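Local coordinates for protein molinate hydrolase (Gulosibacter molinativorax, PDB 4UB9) that probably hydrolyses carbon-nitrogen bonds other than peptide bonds, as a zinc-binding amidohydrolase-family enzyme whose name marks the thiocarbamate molinate as its substrate, at residues V369-T377 against R393-W404; K443-D451 against T463-G471. All blocks are in the same frame, centred on the assembly; numbering follows the deposited sequence.

Contact 1 (V369-T377 against R393-W404)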
ATOM      1  N   VAL A 369     -28.960  20.414  17.122  1.00 33.34           N
ATOM      2  CA  VAL A 369     -28.430  21.415  16.207  1.00 32.04           C
ATOM      3  C   VAL A 369     -28.070  20.846  14.840  1.00 33.79           C
ATOM      4  O   VAL A 369     -27.507  19.761  14.703  1.00 28.59           O
ATOM      5  CB  VAL A 369     -27.173  22.037  16.783  1.00 34.56           C
ATOM      6  CG1 VAL A 369     -26.410  22.851  15.726  1.00 35.70           C
ATOM      7  CG2 VAL A 369     -27.560  22.926  17.957  1.00 33.67           C
ATOM      8  N   LEU A 370     -28.450  21.582  13.797  1.00 34.57           N
ATOM      9  CA  LEU A 370     -28.129  21.173  12.446  1.00 31.95           C
ATOM     10  C   LEU A 370     -26.650  21.417  12.172  1.00 29.22           C
ATOM     11  O   LEU A 370     -26.133  22.531  12.357  1.00 29.63           O
ATOM     12  CB  LEU A 370     -28.984  21.924  11.412  1.00 32.37           C
ATOM     13  CG  LEU A 370     -28.813  21.535   9.928  1.00 31.38           C
ATOM     14  CD1 LEU A 370     -30.100  21.844   9.180  1.00 33.26           C
ATOM     15  CD2 LEU A 370     -27.657  22.271   9.241  1.00 35.87           C
ATOM     16  N   GLY A 371     -26.010  20.392  11.628  1.00 28.71           N
ATOM     17  CA  GLY A 371     -24.634  20.490  11.121  1.00 27.68           C
ATOM     18  C   GLY A 371     -24.302  19.297  10.269  1.00 27.38           C
ATOM     19  O   GLY A 371     -24.864  18.237  10.452  1.00 28.12           O
ATOM     20  N   THR A 372     -23.388  19.480   9.317  1.00 30.27           N
ATOM     21  CA  THR A 372     -23.198  18.469   8.254  1.00 30.37           C
ATOM     22  C   THR A 372     -21.792  18.038   7.862  1.00 31.23           C
ATOM     23  O   THR A 372     -21.635  17.063   7.155  1.00 32.59           O
ATOM     24  CB  THR A 372     -23.806  18.999   6.943  1.00 31.19           C
ATOM     25  OG1 THR A 372     -23.175  20.242   6.619  1.00 27.79           O
ATOM     26  CG2 THR A 372     -25.324  19.203   7.101  1.00 31.51           C
ATOM     27  N   ASP A 373     -20.791  18.794   8.272  1.00 32.33           N
ATOM     28  CA  ASP A 373     -19.407  18.573   7.867  1.00 33.22           C
ATOM     29  C   ASP A 373     -19.260  18.907   6.407  1.00 33.88           C
ATOM     30  O   ASP A 373     -18.283  18.540   5.783  1.00 34.13           O
ATOM     31  CB  ASP A 373     -18.921  17.116   8.148  1.00 36.76           C
ATOM     32  CG  ASP A 373     -18.222  16.927   9.540  1.00 42.87           C
ATOM     33  OD1 ASP A 373     -17.652  17.902  10.094  1.00 46.30           O
ATOM     34  OD2 ASP A 373     -18.255  15.786  10.080  1.00 42.45           O
ATOM     35  N   ALA A 374     -20.244  19.588   5.838  1.00 36.60           N
ATOM     36  CA  ALA A 374     -20.274  19.732   4.379  1.00 33.98           C
ATOM     37  C   ALA A 374     -19.277  20.716   3.864  1.00 31.30           C
ATOM     38  O   ALA A 374     -18.883  21.672   4.556  1.00 32.22           O
ATOM     39  CB  ALA A 374     -21.657  20.104   3.903  1.00 34.10           C
ATOM     40  N   GLY A 375     -18.883  20.490   2.630  1.00 31.33           N
ATOM     41  CA  GLY A 375     -17.906  21.352   1.946  1.00 33.90           C
ATOM     42  C   GLY A 375     -18.222  21.480   0.478  1.00 32.71           C
ATOM     43  O   GLY A 375     -19.035  20.767  -0.064  1.00 30.35           O
ATOM     44  N   CYS A 376     -17.574  22.425  -0.163  1.00 36.85           N
ATOM     45  CA  CYS A 376     -17.724  22.609  -1.597  1.00 36.63           C
ATOM     46  C   CYS A 376     -16.721  21.703  -2.302  1.00 36.48           C
ATOM     47  O   CYS A 376     -15.548  22.032  -2.528  1.00 35.50           O
ATOM     48  CB  CYS A 376     -17.575  24.073  -1.977  1.00 38.46           C
ATOM     49  SG  CYS A 376     -17.564  24.285  -3.766  1.00 48.56           S
ATOM     50  N   THR A 377     -17.218  20.541  -2.670  1.00 37.72           N
ATOM     51  CA  THR A 377     -16.396  19.457  -3.173  1.00 37.91           C
ATOM     52  C   THR A 377     -15.907  19.684  -4.591  1.00 37.21           C
ATOM     53  O   THR A 377     -16.630  20.150  -5.456  1.00 36.94           O
ATOM     54  CB  THR A 377     -17.176  18.125  -3.128  1.00 39.03           C
ATOM     55  OG1 THR A 377     -17.736  17.992  -1.822  1.00 39.92           O
ATOM     56  CG2 THR A 377     -16.256  16.920  -3.395  1.00 35.61           C
ATOM     57  N   ARG A 393     -26.507  13.225  -0.871  1.00 41.47           N
ATOM     58  CA  ARG A 393     -25.195  13.180  -0.275  1.00 37.83           C
ATOM     59  C   ARG A 393     -25.187  14.167   0.888  1.00 35.08           C
ATOM     60  O   ARG A 393     -25.531  15.325   0.718  1.00 34.24           O
ATOM     61  CB  ARG A 393     -24.122  13.571  -1.277  1.00 40.16           C
ATOM     62  CG  ARG A 393     -22.736  13.244  -0.762  1.00 41.65           C
ATOM     63  CD  ARG A 393     -21.623  13.285  -1.804  1.00 42.83           C
ATOM     64  NE  ARG A 393     -21.009  14.601  -1.773  1.00 46.48           N
ATOM     65  CZ  ARG A 393     -19.818  14.877  -1.296  1.00 40.46           C
ATOM     66  NH1 ARG A 393     -19.022  13.929  -0.844  1.00 44.24           N
ATOM     67  NH2 ARG A 393     -19.439  16.127  -1.291  1.00 46.40           N
ATOM     68  N   PRO A 394     -24.732  13.738   2.058  1.00 35.29           N
ATOM     69  CA  PRO A 394     -24.818  14.647   3.210  1.00 36.75           C
ATOM     70  C   PRO A 394     -23.802  15.775   3.235  1.00 31.67           C
ATOM     71  O   PRO A 394     -24.014  16.759   3.941  1.00 29.89           O
ATOM     72  CB  PRO A 394     -24.657  13.709   4.419  1.00 38.02           C
ATOM     73  CG  PRO A 394     -24.019  12.485   3.889  1.00 36.98           C
ATOM     74  CD  PRO A 394     -24.382  12.370   2.449  1.00 38.88           C
ATOM     75  N   TRP A 395     -22.761  15.643   2.424  1.00 32.74           N
ATOM     76  CA  TRP A 395     -21.568  16.532   2.480  1.00 36.42           C
ATOM     77  C   TRP A 395     -21.430  17.549   1.332  1.00 38.84           C
ATOM     78  O   TRP A 395     -20.426  18.234   1.196  1.00 35.28           O
ATOM     79  CB  TRP A 395     -20.330  15.683   2.526  1.00 34.30           C
ATOM     80  CG  TRP A 395     -20.385  14.693   3.647  1.00 33.78           C
ATOM     81  CD1 TRP A 395     -20.510  14.970   4.952  1.00 36.47           C
ATOM     82  CD2 TRP A 395     -20.333  13.285   3.543  1.00 37.05           C
ATOM     83  NE1 TRP A 395     -20.510  13.821   5.699  1.00 36.27           N
ATOM     84  CE2 TRP A 395     -20.432  12.763   4.845  1.00 35.81           C
ATOM     85  CE3 TRP A 395     -20.242  12.393   2.471  1.00 42.40           C
ATOM     86  CZ2 TRP A 395     -20.387  11.386   5.123  1.00 37.05           C
ATOM     87  CZ3 TRP A 395     -20.234  11.000   2.748  1.00 42.05           C
ATOM     88  CH2 TRP A 395     -20.284  10.527   4.064  1.00 40.86           C
ATOM     89  N   THR A 396     -22.522  17.723   0.595  1.00 41.26           N
ATOM     90  CA  THR A 396     -22.566  18.636  -0.533  1.00 39.03           C
ATOM     91  C   THR A 396     -23.087  20.012  -0.097  1.00 38.60           C
ATOM     92  O   THR A 396     -24.268  20.222   0.065  1.00 37.47           O
ATOM     93  CB  THR A 396     -23.435  18.071  -1.661  1.00 40.43           C
ATOM     94  OG1 THR A 396     -22.966  16.762  -2.023  1.00 46.49           O
ATOM     95  CG2 THR A 396     -23.392  18.975  -2.870  1.00 39.08           C
ATOM     96  N   LEU A 397     -22.159  20.907   0.150  1.00 35.02           N
ATOM     97  CA  LEU A 397     -22.481  22.216   0.663  1.00 36.82           C
ATOM     98  C   LEU A 397     -23.490  22.929  -0.252  1.00 39.86           C
ATOM     99  O   LEU A 397     -23.328  22.920  -1.454  1.00 36.67           O
ATOM    100  CB  LEU A 397     -21.221  23.080   0.767  1.00 34.15           C
ATOM    101  CG  LEU A 397     -21.396  24.423   1.469  1.00 35.86           C
ATOM    102  CD1 LEU A 397     -21.804  24.258   2.919  1.00 34.99           C
ATOM    103  CD2 LEU A 397     -20.109  25.219   1.369  1.00 38.43           C
ATOM    104  N   GLY A 398     -24.472  23.581   0.355  1.00 39.73           N
ATOM    105  CA  GLY A 398     -25.478  24.362  -0.389  1.00 41.34           C
ATOM    106  C   GLY A 398     -26.815  23.671  -0.410  1.00 35.78           C
ATOM    107  O   GLY A 398     -27.824  24.301  -0.633  1.00 37.36           O
ATOM    108  N   GLU A 399     -26.776  22.354  -0.273  1.00 36.56           N
ATOM    109  CA  GLU A 399     -27.960  21.489  -0.170  1.00 44.45           C
ATOM    110  C   GLU A 399     -27.964  20.541   1.029  1.00 39.45           C
ATOM    111  O   GLU A 399     -28.979  19.921   1.329  1.00 39.24           O
ATOM    112  CB  GLU A 399     -28.029  20.585  -1.393  1.00 50.28           C
ATOM    113  CG  GLU A 399     -28.270  21.342  -2.686  1.00 58.31           C
ATOM    114  CD  GLU A 399     -28.548  20.424  -3.866  1.00 58.73           C
ATOM    115  OE1 GLU A 399     -29.246  19.406  -3.711  1.00 51.74           O
ATOM    116  OE2 GLU A 399     -28.096  20.756  -4.963  1.00 69.70           O
ATOM    117  N   ASP A 400     -26.821  20.449   1.687  1.00 34.38           N
ATOM    118  CA  ASP A 400     -26.619  19.584   2.831  1.00 34.57           C
ATOM    119  C   ASP A 400     -27.625  19.843   3.991  1.00 31.42           C
ATOM    120  O   ASP A 400     -28.082  18.913   4.625  1.00 30.54           O
ATOM    121  CB  ASP A 400     -25.215  19.782   3.353  1.00 36.70           C
ATOM    122  CG  ASP A 400     -24.913  21.274   3.712  1.00 40.89           C
ATOM    123  OD1 ASP A 400     -25.105  22.186   2.859  1.00 42.08           O
ATOM    124  OD2 ASP A 400     -24.480  21.531   4.864  1.00 46.87           O
ATOM    125  N   HIS A 401     -27.946  21.106   4.227  1.00 27.72           N
ATOM    126  CA  HIS A 401     -28.936  21.471   5.228  1.00 33.97           C
ATOM    127  C   HIS A 401     -30.359  20.968   4.887  1.00 37.06           C
ATOM    128  O   HIS A 401     -31.083  20.493   5.785  1.00 39.11           O
ATOM    129  CB  HIS A 401     -28.922  22.962   5.550  1.00 32.87           C
ATOM    130  CG  HIS A 401     -29.199  23.849   4.384  1.00 36.74           C
ATOM    131  ND1 HIS A 401     -28.553  23.729   3.177  1.00 42.62           N
ATOM    132  CD2 HIS A 401     -29.964  24.959   4.279  1.00 40.45           C
ATOM    133  CE1 HIS A 401     -28.956  24.683   2.357  1.00 39.71           C
ATOM    134  NE2 HIS A 401     -29.813  25.446   3.001  1.00 41.70           N
ATOM    135  N   PHE A 402     -30.759  21.071   3.613  1.00 34.95           N
ATOM    136  CA  PHE A 402     -32.056  20.539   3.163  1.00 31.51           C
ATOM    137  C   PHE A 402     -32.125  19.041   3.383  1.00 29.52           C
ATOM    138  O   PHE A 402     -33.046  18.513   3.956  1.00 32.79           O
ATOM    139  CB  PHE A 402     -32.324  20.807   1.683  1.00 33.41           C
ATOM    140  CG  PHE A 402     -32.270  22.268   1.278  1.00 35.76           C
ATOM    141  CD1 PHE A 402     -32.911  23.259   2.008  1.00 34.46           C
ATOM    142  CD2 PHE A 402     -31.582  22.647   0.124  1.00 37.94           C
ATOM    143  CE1 PHE A 402     -32.826  24.593   1.632  1.00 35.44           C
ATOM    144  CE2 PHE A 402     -31.530  23.984  -0.268  1.00 36.26           C
ATOM    145  CZ  PHE A 402     -32.137  24.959   0.496  1.00 36.77           C
ATOM    146  N   VAL A 403     -31.056  18.372   3.044  1.00 33.97           N
ATOM    147  CA  VAL A 403     -30.972  16.932   3.244  1.00 32.58           C
ATOM    148  C   VAL A 403     -31.035  16.539   4.720  1.00 32.62           C
ATOM    149  O   VAL A 403     -31.627  15.505   5.099  1.00 32.57           O
ATOM    150  CB  VAL A 403     -29.683  16.365   2.608  1.00 34.14           C
ATOM    151  CG1 VAL A 403     -29.523  14.868   2.890  1.00 36.53           C
ATOM    152  CG2 VAL A 403     -29.714  16.606   1.100  1.00 36.59           C
ATOM    153  N   TRP A 404     -30.375  17.320   5.553  1.00 32.37           N
ATOM    154  CA  TRP A 404     -30.345  17.057   7.021  1.00 36.44           C
ATOM    155  C   TRP A 404     -31.768  17.065   7.597  1.00 32.82           C
ATOM    156  O   TRP A 404     -32.204  16.140   8.270  1.00 32.91           O
ATOM    157  CB  TRP A 404     -29.494  18.140   7.719  1.00 36.53           C
ATOM    158  CG  TRP A 404     -29.206  17.907   9.177  1.00 35.82           C
ATOM    159  CD1 TRP A 404     -28.057  17.421   9.709  1.00 36.29           C
ATOM    160  CD2 TRP A 404     -30.064  18.199  10.272  1.00 33.86           C
ATOM    161  NE1 TRP A 404     -28.138  17.403  11.078  1.00 37.09           N
ATOM    162  CE2 TRP A 404     -29.367  17.867  11.446  1.00 33.76           C
ATOM    163  CE3 TRP A 404     -31.359  18.721  10.375  1.00 35.86           C
ATOM    164  CZ2 TRP A 404     -29.917  18.022  12.704  1.00 37.14           C
ATOM    165  CZ3 TRP A 404     -31.902  18.891  11.622  1.00 36.47           C
ATOM    166  CH2 TRP A 404     -31.181  18.542  12.781  1.00 38.58           C
TER
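Thr-372 and Asp-400 meet where strand 368-370 of the amidohydrolase TIM barrel runs out into a loop and helix 400-410 begins. Thr-372 OG1 donates to Asp-400 OD2 over only 2.5 Å, reaching the carboxylate from its anti side and 18° out of its plane, while the two side chains cross at about a right angle. With chi1 at 58°, OG1 sits between the backbone N and the carbonyl carbon, where it can also accept from Ala-374 N in an ST turn. A threonine thus serves both roles, its hydroxyl tying its own loop to the helix start. Asp-400 is held through its other oxygen as well: Gly-398 N donates to OD1 at 2.9 Å. Both bonds leave the carboxylate little freedom to turn, and the small Ala-374 can bring its CB to 3.3 Å from Asp-400 OD2.

Backbone bonding is confined to a single bridge at Gly-375. Its N donates to Trp-395 O at 3.1 Å, and its O accepts from Leu-397 N, so the two loops are stitched together without becoming a sheet.

Apolar contact is centred on Leu-370 and Trp-404. Leu-370 CG lies 3.8 Å from the centroid of the five-membered ring, over its face, in a CH-pi contact, and CD1 reaches the six-membered part at CE3. The indole is broad enough to lie along the strand end, Trp-404 CG being anti to the backbone N (chi1 -172°), and NE1 bonds to Val-328 O. Leu-397 CD1 comes to 4.3 Å from Ala-374 CB, and its CD2 reaches toward the Cys-376 side chain.

Trp-395 comes in differently, its indole covered on one face by Pro-394 CG and presenting its edge to the strand-end loop, with CD1 3.2 Å from Thr-372 O.

Contact 2 (K443-D451 against T463-G471)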
ATOM      1  N   LYS A 443     -32.650  42.168  16.107  1.00 43.45           N
ATOM      2  CA  LYS A 443     -31.721  41.214  15.482  1.00 44.89           C
ATOM      3  C   LYS A 443     -31.342  41.581  14.052  1.00 42.38           C
ATOM      4  O   LYS A 443     -31.979  42.419  13.428  1.00 47.47           O
ATOM      5  CB  LYS A 443     -32.294  39.794  15.527  1.00 49.14           C
ATOM      6  CG  LYS A 443     -32.444  39.266  16.950  1.00 47.04           C
ATOM      7  CD  LYS A 443     -32.731  37.772  16.986  1.00 50.06           C
ATOM      8  CE  LYS A 443     -33.118  37.365  18.383  1.00 50.15           C
ATOM      9  NZ  LYS A 443     -33.049  35.895  18.575  1.00 59.71           N
ATOM     10  N   LEU A 444     -30.303  40.943  13.536  1.00 38.51           N
ATOM     11  CA  LEU A 444     -29.864  41.191  12.155  1.00 37.76           C
ATOM     12  C   LEU A 444     -30.928  40.819  11.132  1.00 39.61           C
ATOM     13  O   LEU A 444     -31.692  39.881  11.319  1.00 38.02           O
ATOM     14  CB  LEU A 444     -28.587  40.436  11.848  1.00 39.77           C
ATOM     15  CG  LEU A 444     -27.334  40.965  12.558  1.00 39.43           C
ATOM     16  CD1 LEU A 444     -26.286  39.882  12.642  1.00 36.00           C
ATOM     17  CD2 LEU A 444     -26.754  42.194  11.862  1.00 40.51           C
ATOM     18  N   GLY A 445     -30.946  41.556  10.036  1.00 38.77           N
ATOM     19  CA  GLY A 445     -31.960  41.410   8.970  1.00 39.99           C
ATOM     20  C   GLY A 445     -31.722  40.335   7.932  1.00 37.38           C
ATOM     21  O   GLY A 445     -31.638  40.591   6.717  1.00 40.00           O
ATOM     22  N   ASP A 446     -31.620  39.123   8.429  1.00 38.22           N
ATOM     23  CA  ASP A 446     -31.368  37.968   7.599  1.00 38.26           C
ATOM     24  C   ASP A 446     -32.651  37.223   7.432  1.00 41.90           C
ATOM     25  O   ASP A 446     -33.228  36.709   8.403  1.00 46.83           O
ATOM     26  CB  ASP A 446     -30.321  37.042   8.248  1.00 45.62           C
ATOM     27  CG  ASP A 446     -28.921  37.689   8.383  1.00 45.89           C
ATOM     28  OD1 ASP A 446     -28.683  38.782   7.823  1.00 50.39           O
ATOM     29  OD2 ASP A 446     -28.057  37.088   9.080  1.00 51.60           O
ATOM     30  N   VAL A 447     -33.089  37.060   6.195  1.00 40.47           N
ATOM     31  CA  VAL A 447     -34.406  36.461   5.947  1.00 35.16           C
ATOM     32  C   VAL A 447     -34.380  35.698   4.667  1.00 37.67           C
ATOM     33  O   VAL A 447     -33.705  36.084   3.712  1.00 43.69           O
ATOM     34  CB  VAL A 447     -35.471  37.557   5.781  1.00 40.37           C
ATOM     35  CG1 VAL A 447     -36.813  36.985   5.437  1.00 39.53           C
ATOM     36  CG2 VAL A 447     -35.574  38.388   7.047  1.00 44.11           C
ATOM     37  N   VAL A 448     -35.086  34.579   4.656  1.00 35.02           N
ATOM     38  CA  VAL A 448     -35.366  33.904   3.421  1.00 35.02           C
ATOM     39  C   VAL A 448     -36.870  33.768   3.201  1.00 38.91           C
ATOM     40  O   VAL A 448     -37.647  33.719   4.164  1.00 37.22           O
ATOM     41  CB  VAL A 448     -34.713  32.531   3.317  1.00 35.78           C
ATOM     42  CG1 VAL A 448     -33.238  32.683   3.547  1.00 40.56           C
ATOM     43  CG2 VAL A 448     -35.312  31.529   4.271  1.00 38.41           C
ATOM     44  N   VAL A 449     -37.256  33.668   1.931  1.00 36.11           N
ATOM     45  CA  VAL A 449     -38.647  33.552   1.548  1.00 34.27           C
ATOM     46  C   VAL A 449     -38.810  32.323   0.697  1.00 34.46           C
ATOM     47  O   VAL A 449     -38.115  32.176  -0.311  1.00 34.65           O
ATOM     48  CB  VAL A 449     -39.106  34.790   0.751  1.00 39.33           C
ATOM     49  CG1 VAL A 449     -40.563  34.650   0.341  1.00 39.46           C
ATOM     50  CG2 VAL A 449     -38.913  36.065   1.568  1.00 38.14           C
ATOM     51  N   LEU A 450     -39.732  31.450   1.099  1.00 35.60           N
ATOM     52  CA  LEU A 450     -40.059  30.236   0.366  1.00 33.66           C
ATOM     53  C   LEU A 450     -41.429  30.313  -0.295  1.00 41.46           C
ATOM     54  O   LEU A 450     -42.341  30.948   0.210  1.00 38.82           O
ATOM     55  CB  LEU A 450     -40.090  29.048   1.299  1.00 37.02           C
ATOM     56  CG  LEU A 450     -38.920  28.854   2.247  1.00 35.38           C
ATOM     57  CD1 LEU A 450     -39.196  27.666   3.144  1.00 36.89           C
ATOM     58  CD2 LEU A 450     -37.653  28.615   1.462  1.00 38.63           C
ATOM     59  N   ASP A 451     -41.576  29.590  -1.397  1.00 44.35           N
ATOM     60  CA  ASP A 451     -42.839  29.557  -2.161  1.00 48.12           C
ATOM     61  C   ASP A 451     -43.819  28.535  -1.683  1.00 47.67           C
ATOM     62  O   ASP A 451     -44.982  28.606  -2.004  1.00 48.62           O
ATOM     63  CB  ASP A 451     -42.569  29.207  -3.616  1.00 49.91           C
ATOM     64  CG  ASP A 451     -41.953  30.334  -4.359  1.00 52.38           C
ATOM     65  OD1 ASP A 451     -41.965  31.457  -3.830  1.00 52.71           O
ATOM     66  OD2 ASP A 451     -41.405  30.093  -5.451  1.00 65.04           O
ATOM     67  N   THR A 463     -37.671  25.504  -1.725  1.00 39.36           N
ATOM     68  CA  THR A 463     -38.447  26.360  -2.662  1.00 39.27           C
ATOM     69  C   THR A 463     -38.114  27.836  -2.467  1.00 42.14           C
ATOM     70  O   THR A 463     -39.000  28.694  -2.494  1.00 41.27           O
ATOM     71  CB  THR A 463     -39.971  26.141  -2.547  1.00 36.28           C
ATOM     72  OG1 THR A 463     -40.411  26.572  -1.249  1.00 39.73           O
ATOM     73  CG2 THR A 463     -40.322  24.688  -2.745  1.00 32.88           C
ATOM     74  N   LEU A 464     -36.821  28.131  -2.365  1.00 42.22           N
ATOM     75  CA  LEU A 464     -36.358  29.516  -2.144  1.00 44.09           C
ATOM     76  C   LEU A 464     -36.688  30.482  -3.267  1.00 43.97           C
ATOM     77  O   LEU A 464     -36.343  30.232  -4.382  1.00 46.59           O
ATOM     78  CB  LEU A 464     -34.848  29.566  -2.001  1.00 43.29           C
ATOM     79  CG  LEU A 464     -34.263  29.132  -0.671  1.00 46.70           C
ATOM     80  CD1 LEU A 464     -32.761  28.919  -0.846  1.00 46.00           C
ATOM     81  CD2 LEU A 464     -34.540  30.192   0.377  1.00 47.83           C
ATOM     82  N   SER A 465     -37.314  31.592  -2.921  1.00 43.84           N
ATOM     83  CA  SER A 465     -37.634  32.681  -3.854  1.00 47.39           C
ATOM     84  C   SER A 465     -36.783  33.869  -3.642  1.00 42.59           C
ATOM     85  O   SER A 465     -36.467  34.558  -4.578  1.00 42.43           O
ATOM     86  CB  SER A 465     -39.051  33.228  -3.623  1.00 56.74           C
ATOM     87  OG  SER A 465     -40.007  32.282  -3.973  1.00 68.25           O
ATOM     88  N   HIS A 466     -36.473  34.156  -2.382  1.00 43.06           N
ATOM     89  CA  HIS A 466     -35.697  35.344  -2.030  1.00 40.39           C
ATOM     90  C   HIS A 466     -34.749  35.053  -0.899  1.00 41.29           C
ATOM     91  O   HIS A 466     -35.061  34.302   0.028  1.00 38.49           O
ATOM     92  CB  HIS A 466     -36.596  36.510  -1.642  1.00 41.55           C
ATOM     93  CG  HIS A 466     -37.554  36.897  -2.719  1.00 50.98           C
ATOM     94  ND1 HIS A 466     -37.273  37.882  -3.644  1.00 54.99           N
ATOM     95  CD2 HIS A 466     -38.762  36.388  -3.064  1.00 49.49           C
ATOM     96  CE1 HIS A 466     -38.278  37.972  -4.500  1.00 53.94           C
ATOM     97  NE2 HIS A 466     -39.186  37.070  -4.175  1.00 49.13           N
ATOM     98  N   VAL A 467     -33.602  35.727  -0.948  1.00 41.06           N
ATOM     99  CA  VAL A 467     -32.596  35.626   0.107  1.00 35.62           C
ATOM    100  C   VAL A 467     -32.128  37.014   0.462  1.00 32.55           C
ATOM    101  O   VAL A 467     -31.707  37.768  -0.396  1.00 34.32           O
ATOM    102  CB  VAL A 467     -31.383  34.771  -0.315  1.00 36.80           C
ATOM    103  CG1 VAL A 467     -30.344  34.756   0.793  1.00 34.59           C
ATOM    104  CG2 VAL A 467     -31.795  33.339  -0.658  1.00 34.91           C
ATOM    105  N   VAL A 468     -32.155  37.316   1.747  1.00 34.74           N
ATOM    106  CA  VAL A 468     -31.806  38.631   2.235  1.00 34.34           C
ATOM    107  C   VAL A 468     -30.813  38.515   3.385  1.00 39.55           C
ATOM    108  O   VAL A 468     -31.021  37.745   4.344  1.00 40.93           O
ATOM    109  CB  VAL A 468     -33.034  39.370   2.767  1.00 36.79           C
ATOM    110  CG1 VAL A 468     -32.647  40.733   3.360  1.00 39.72           C
ATOM    111  CG2 VAL A 468     -34.046  39.555   1.658  1.00 36.13           C
ATOM    112  N   LYS A 469     -29.799  39.358   3.334  1.00 38.31           N
ATOM    113  CA  LYS A 469     -28.760  39.391   4.345  1.00 40.07           C
ATOM    114  C   LYS A 469     -28.513  40.802   4.823  1.00 39.78           C
ATOM    115  O   LYS A 469     -28.127  41.657   4.055  1.00 39.94           O
ATOM    116  CB  LYS A 469     -27.457  38.833   3.794  1.00 41.61           C
ATOM    117  CG  LYS A 469     -26.424  38.578   4.890  1.00 45.05           C
ATOM    118  CD  LYS A 469     -25.019  38.393   4.349  1.00 42.75           C
ATOM    119  CE  LYS A 469     -24.073  38.222   5.522  1.00 39.83           C
ATOM    120  NZ  LYS A 469     -22.669  38.396   5.112  1.00 42.44           N
ATOM    121  N   GLU A 470     -28.741  41.029   6.111  1.00 44.87           N
ATOM    122  CA  GLU A 470     -28.674  42.370   6.692  1.00 46.91           C
ATOM    123  C   GLU A 470     -29.458  43.373   5.823  1.00 49.32           C
ATOM    124  O   GLU A 470     -28.977  44.425   5.420  1.00 47.35           O
ATOM    125  CB  GLU A 470     -27.244  42.788   6.889  1.00 48.40           C
ATOM    126  CG  GLU A 470     -26.634  42.061   8.063  1.00 54.53           C
ATOM    127  CD  GLU A 470     -25.196  42.462   8.361  1.00 56.21           C
ATOM    128  OE1 GLU A 470     -24.881  43.659   8.355  1.00 63.24           O
ATOM    129  OE2 GLU A 470     -24.403  41.570   8.675  1.00 57.70           O
ATOM    130  N   GLY A 471     -30.690  42.987   5.519  1.00 50.24           N
ATOM    131  CA  GLY A 471     -31.610  43.833   4.746  1.00 53.32           C
ATOM    132  C   GLY A 471     -31.274  44.068   3.283  1.00 56.65           C
ATOM    133  O   GLY A 471     -31.893  44.896   2.612  1.00 48.80           O
TER
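The edge of the His-466 imidazole faces Val-449, whose CB lies near the ring plane; the two side chains run side by side, CB to CB at 3.9 Å, on an antiparallel strand pair interrupted by a classic beta bulge. Outside the pair, ND1 bonds to Glu-473, which suits a residue whose ring is only partly buried. A second flat group is the Asp-446 carboxylate. Its OD1 accepts from Glu-470 N at 2.8 Å, nearly in line with its C-O bond, and its OD2 forms a salt bridge with Arg-167. With CG beside its own backbone N (chi1 -64°), the carboxylate swings back across to Glu-470, although the bond to CB points away overall from residues 463-471. With an alanine here, Glu-470 N would probably lose its acceptor and Arg-167 one carboxylate partner.

The N-to-C directions of strands 447-450 and 464-469 lie 163° apart. Val-447 and Val-468 form a hydrogen-bonded pair, with Val-447 N donating to Val-468 O at 2.9 Å and the return bond running from Val-468 N. Beta-branched valines suit this extended backbone: Val-447, Val-449 and Val-468 share a face with His-466, against which Ile-82 of strand 81-83 packs, with Ile-89 beside Val-447. On the other face Val-448 and Leu-450 both reach Leu-464, whose CD2 meets Leu-450 CD2 at 3.7 Å, beside Leu-90 of strand 88-95.

Beyond the strands, Gly-445 turns the chain in an inverse gamma turn and its O accepts from Gly-471 N at 2.8 Å; a side chain on Gly-445 would press on that same nitrogen. At the bulge, Ser-465 and His-466 both face Val-449, whose O takes a nearly straight bond from Ser-465 N at 2.8 Å and a weak one from His-466 N at 3.3 Å.

The centres of contacts 1 and 2 lie 19 Å apart, yet the two touch directly: Phe-402 CZ of the helix in contact 1 packs on Leu-464 CD1 of contact 2 at 4.2 Å. Strand 88-95 also joins them, meeting residues 369-377 near Asn-95 and pairing with strand 447-450 further back. A third link is Arg-462, just before contact 2's second segment, which salt-bridges Glu-399. Only contact 1 borders the metal site. The Asp-373 side chain is about 5 Å from the bound zinc ion, and about 4 Å and 7 Å from the side chains of the zinc ligands His-302 and His-282; contact 2 lies away from that site.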